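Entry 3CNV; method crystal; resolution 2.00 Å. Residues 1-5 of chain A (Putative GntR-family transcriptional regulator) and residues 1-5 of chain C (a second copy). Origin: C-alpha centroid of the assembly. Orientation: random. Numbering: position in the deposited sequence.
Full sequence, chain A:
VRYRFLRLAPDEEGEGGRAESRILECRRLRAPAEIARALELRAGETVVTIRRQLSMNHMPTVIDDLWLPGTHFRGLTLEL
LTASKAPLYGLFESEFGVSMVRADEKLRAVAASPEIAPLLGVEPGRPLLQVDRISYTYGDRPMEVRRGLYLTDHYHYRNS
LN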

ATOM      1  N   VAL A   1      12.356   2.891 -14.139  1.00 19.02           N
ATOM      2  CA  VAL A   1      13.009   2.162 -13.022  1.00 19.58           C
ATOM      3  C   VAL A   1      12.926   0.695 -13.296  1.00 19.38           C
ATOM      4  O   VAL A   1      12.161   0.219 -14.066  1.00 20.70           O
ATOM      5  CB  VAL A   1      12.376   2.420 -11.594  1.00 19.70           C
ATOM      6  CG1 VAL A   1      12.765   3.829 -11.019  1.00 20.54           C
ATOM      7  CG2 VAL A   1      10.880   2.210 -11.670  1.00 17.18           C
ATOM      8  N   ARG A   2      13.741  -0.010 -12.569  1.00 19.81           N
ATOM      9  CA  ARG A   2      14.016  -1.389 -12.779  1.00 20.16           C
ATOM     10  C   ARG A   2      12.804  -2.311 -12.531  1.00 19.05           C
ATOM     11  O   ARG A   2      12.476  -3.172 -13.360  1.00 18.59           O
ATOM     12  CB  ARG A   2      15.218  -1.797 -11.886  1.00 21.33           C
ATOM     13  CG  ARG A   2      15.521  -3.268 -11.996  1.00 24.30           C
ATOM     14  CD  ARG A   2      16.115  -3.616 -13.356  1.00 27.81           C
ATOM     15  NE  ARG A   2      16.387  -5.036 -13.439  1.00 26.69           N
ATOM     16  CZ  ARG A   2      15.442  -5.945 -13.662  1.00 27.77           C
ATOM     17  NH1 ARG A   2      14.197  -5.553 -13.821  1.00 24.05           N
ATOM     18  NH2 ARG A   2      15.741  -7.247 -13.685  1.00 27.68           N
ATOM     19  N   TYR A   3      12.124  -2.113 -11.413  1.00 16.46           N
ATOM     20  CA  TYR A   3      11.006  -2.973 -11.013  1.00 15.37           C
ATOM     21  C   TYR A   3       9.671  -2.253 -10.904  1.00 14.81           C
ATOM     22  O   TYR A   3       9.616  -1.078 -10.452  1.00 14.92           O
ATOM     23  CB  TYR A   3      11.263  -3.622  -9.665  1.00 16.23           C
ATOM     24  CG  TYR A   3      12.517  -4.380  -9.555  1.00 16.39           C
ATOM     25  CD1 TYR A   3      12.851  -5.336 -10.490  1.00 20.79           C
ATOM     26  CD2 TYR A   3      13.364  -4.161  -8.500  1.00 26.59           C
ATOM     27  CE1 TYR A   3      14.027  -6.023 -10.423  1.00 19.83           C
ATOM     28  CE2 TYR A   3      14.534  -4.904  -8.367  1.00 29.83           C
ATOM     29  CZ  TYR A   3      14.860  -5.820  -9.352  1.00 28.10           C
ATOM     30  OH  TYR A   3      15.994  -6.561  -9.231  1.00 30.07           O
ATOM     31  N   ARG A   4       8.618  -2.995 -11.285  1.00 14.00           N
ATOM     32  CA  ARG A   4       7.225  -2.561 -11.129  1.00 12.56           C
ATOM     33  C   ARG A   4       6.637  -3.060  -9.815  1.00 13.47           C
ATOM     34  O   ARG A   4       6.032  -2.285  -9.063  1.00 14.72           O
ATOM     35  CB  ARG A   4       6.378  -3.041 -12.287  1.00 13.09           C
ATOM     36  CG  ARG A   4       4.924  -2.659 -12.178  1.00 11.20           C
ATOM     37  CD  ARG A   4       4.748  -1.168 -12.342  1.00 14.08           C
ATOM     38  NE  ARG A   4       3.396  -0.761 -11.982  1.00 13.44           N
ATOM     39  CZ  ARG A   4       2.945  -0.476 -10.783  1.00 18.71           C
ATOM     40  NH1 ARG A   4       3.721  -0.473  -9.719  1.00 16.83           N
ATOM     41  NH2 ARG A   4       1.690  -0.094 -10.664  1.00 20.33           N
ATOM     42  N   PHE A   5       6.750  -4.360  -9.572  1.00 12.68           N
ATOM     43  CA  PHE A   5       6.103  -4.990  -8.417  1.00 12.04           C
ATOM     44  C   PHE A   5       7.014  -5.840  -7.518  1.00 13.61           C
ATOM     45  O   PHE A   5       6.685  -6.073  -6.318  1.00 15.58           O
ATOM     46  CB  PHE A   5       4.902  -5.859  -8.826  1.00 12.18           C
ATOM     47  CG  PHE A   5       3.697  -5.104  -9.383  1.00 13.31           C
ATOM     48  CD1 PHE A   5       3.051  -4.087  -8.688  1.00 10.04           C
ATOM     49  CD2 PHE A   5       3.182  -5.476 -10.606  1.00 13.69           C
ATOM     50  CE1 PHE A   5       1.944  -3.487  -9.222  1.00 13.64           C
ATOM     51  CE2 PHE A   5       2.086  -4.848 -11.151  1.00 16.90           C
ATOM     52  CZ  PHE A   5       1.471  -3.866 -10.483  1.00 13.36           C
TER
ATOM     53  N   VAL C   1      10.413   0.020 -16.113  1.00 14.14           N
ATOM     54  CA  VAL C   1       9.041   0.631 -16.247  1.00 13.43           C
ATOM     55  C   VAL C   1       9.079   2.100 -16.069  1.00 12.81           C
ATOM     56  O   VAL C   1       9.953   2.664 -15.488  1.00 12.59           O
ATOM     57  CB  VAL C   1       7.930   0.087 -15.229  1.00 14.32           C
ATOM     58  CG1 VAL C   1       7.412  -1.303 -15.621  1.00 12.99           C
ATOM     59  CG2 VAL C   1       8.424   0.174 -13.798  1.00 13.78           C
ATOM     60  N   ARG C   2       8.012   2.711 -16.522  1.00 12.97           N
ATOM     61  CA  ARG C   2       7.928   4.157 -16.614  1.00 13.52           C
ATOM     62  C   ARG C   2       7.966   4.893 -15.276  1.00 13.40           C
ATOM     63  O   ARG C   2       8.686   5.878 -15.134  1.00 12.66           O
ATOM     64  CB  ARG C   2       6.661   4.521 -17.446  1.00 15.52           C
ATOM     65  CG  ARG C   2       6.461   5.990 -17.636  1.00 17.61           C
ATOM     66  CD  ARG C   2       7.624   6.652 -18.424  1.00 23.44           C
ATOM     67  NE  ARG C   2       7.433   8.098 -18.545  1.00 24.98           N
ATOM     68  CZ  ARG C   2       7.782   8.923 -17.566  1.00 25.78           C
ATOM     69  NH1 ARG C   2       8.312   8.392 -16.477  1.00 20.73           N
ATOM     70  NH2 ARG C   2       7.606  10.239 -17.645  1.00 24.88           N
ATOM     71  N   TYR C   3       7.184   4.416 -14.282  1.00 11.93           N
ATOM     72  CA  TYR C   3       7.023   5.150 -13.012  1.00 12.57           C
ATOM     73  C   TYR C   3       7.410   4.325 -11.800  1.00 13.02           C
ATOM     74  O   TYR C   3       7.269   3.084 -11.802  1.00 13.91           O
ATOM     75  CB  TYR C   3       5.588   5.626 -12.771  1.00 13.22           C
ATOM     76  CG  TYR C   3       4.939   6.455 -13.872  1.00 11.56           C
ATOM     77  CD1 TYR C   3       5.600   7.474 -14.456  1.00 16.68           C
ATOM     78  CD2 TYR C   3       3.649   6.253 -14.226  1.00 20.37           C
ATOM     79  CE1 TYR C   3       5.059   8.253 -15.452  1.00 18.43           C
ATOM     80  CE2 TYR C   3       3.033   7.054 -15.244  1.00 24.28           C
ATOM     81  CZ  TYR C   3       3.773   8.062 -15.846  1.00 23.49           C
ATOM     82  OH  TYR C   3       3.289   8.912 -16.828  1.00 26.96           O
ATOM     83  N   ARG C   4       7.947   5.038 -10.822  1.00 11.92           N
ATOM     84  CA  ARG C   4       8.309   4.498  -9.555  1.00 12.06           C
ATOM     85  C   ARG C   4       7.202   4.804  -8.553  1.00 12.86           C
ATOM     86  O   ARG C   4       6.677   3.867  -7.826  1.00 13.37           O
ATOM     87  CB  ARG C   4       9.682   5.050  -9.087  1.00 12.92           C
ATOM     88  CG  ARG C   4      10.079   4.588  -7.712  1.00 11.58           C
ATOM     89  CD  ARG C   4      10.397   3.177  -7.767  1.00 10.20           C
ATOM     90  NE  ARG C   4      10.632   2.530  -6.465  1.00 12.23           N
ATOM     91  CZ  ARG C   4       9.676   2.018  -5.705  1.00 13.36           C
ATOM     92  NH1 ARG C   4       8.403   2.012  -6.082  1.00 13.55           N
ATOM     93  NH2 ARG C   4       9.997   1.467  -4.565  1.00 17.35           N
ATOM     94  N   PHE C   5       6.848   6.071  -8.447  1.00 10.87           N
ATOM     95  CA  PHE C   5       5.900   6.456  -7.379  1.00 11.50           C
ATOM     96  C   PHE C   5       4.711   7.230  -7.814  1.00 13.35           C
ATOM     97  O   PHE C   5       3.739   7.361  -7.077  1.00 16.13           O
ATOM     98  CB  PHE C   5       6.563   7.274  -6.292  1.00 12.92           C
ATOM     99  CG  PHE C   5       7.541   6.514  -5.464  1.00 12.17           C
ATOM    100  CD1 PHE C   5       7.163   5.365  -4.810  1.00  9.83           C
ATOM    101  CD2 PHE C   5       8.822   7.009  -5.258  1.00 14.65           C
ATOM    102  CE1 PHE C   5       8.019   4.707  -4.032  1.00 10.63           C
ATOM    103  CE2 PHE C   5       9.722   6.312  -4.393  1.00  7.74           C
ATOM    104  CZ  PHE C   5       9.330   5.158  -3.837  1.00  8.82           C
TER
HETATM  105  O   HOH W   1       7.860   0.961 -10.230  1.00 20.33           O
HETATM  106  O   HOH W   2       6.414   0.419  -8.080  1.00 34.46           O

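The two copies of the segment meet at their first residues, and the contact is nearly symmetric. The CA atoms of Val A1 and Val C1 lie 5.3 Å apart, the closest CA pair between the stretches, and the same interactions recur in both directions. Together the two stretches bury 311 Å² between them, of which Val A1 and Val C1 contribute 97 and 100 Å².

The direct polar contacts are made by main-chain atoms. The nitrogen N of Val A1 donates a hydrogen bond to O of Val C1 at 2.8 Å, and N of Val C1 donates in return to O of Val A1 at 2.7 Å. This reciprocal pair closes a small ring between the two valines and joins their backbones in both directions. It also brings two like charges close together, with N of Val A1 and N of Val C1 separated by 4.0 Å; each nitrogen nevertheless donates to a carbonyl oxygen of the other chain.

Beside this polar pair the valine side chains form the apolar part of the contact. Both CA-to-CB bonds point sideways relative to the opposite stretch, and both side chains adopt the m rotamer, with chi1 of -75° in Val A1 and -76° in Val C1. In this arrangement CG2 of Val A1 packs against CG2 of Val C1 at 3.8 Å. The same methyls reach the main chain two residues on, CG2 of Val A1 lying 3.7 Å from O of Tyr C3 and CG2 of Val C1 lying 3.8 Å from O of Tyr A3. CG1 makes the closest approach to the arginine in each copy: CG1 of Val A1 is 3.8 Å from CB of Arg C4, and CG1 of Val C1 is 3.9 Å from CB of Arg A4. A short, branched side chain suits this site, since it packs carbon on the partner while the backbones stay within hydrogen-bonding distance.

Arg A4 and Arg C4 present aliphatic carbon to the valines, and their guanidinium groups are hydrogen-bonded elsewhere in the structure. Their extended chi1 (t) is followed by a turn at chi2 (p) in both copies. Tyr A3 and Tyr C3 direct their CA-to-CB bonds away from the partner, so that they contribute mainly through their carbonyl groups.

Two waters complete the link. Water 1 lies 2.7 Å from O of Tyr A3 and 2.7 Å from O of Tyr C3, placed to donate to either and so to link two acceptors that could not bond to one another directly. Water 2 lies less evenly between the next pair of carbonyls, placed to donate to O of Arg A4 at 2.9 Å, and to O of Arg C4 at 3.5 Å in what would be a weak bond.

The CA-to-CB bonds of Arg A2 and Arg C2 point away, and NH1 and NH2 of both are hydrogen-bonded elsewhere in the structure. Phe A5 and Phe C5 are out of reach here but buried, as suits an aromatic side chain, leaving the valines at the centre of the contact.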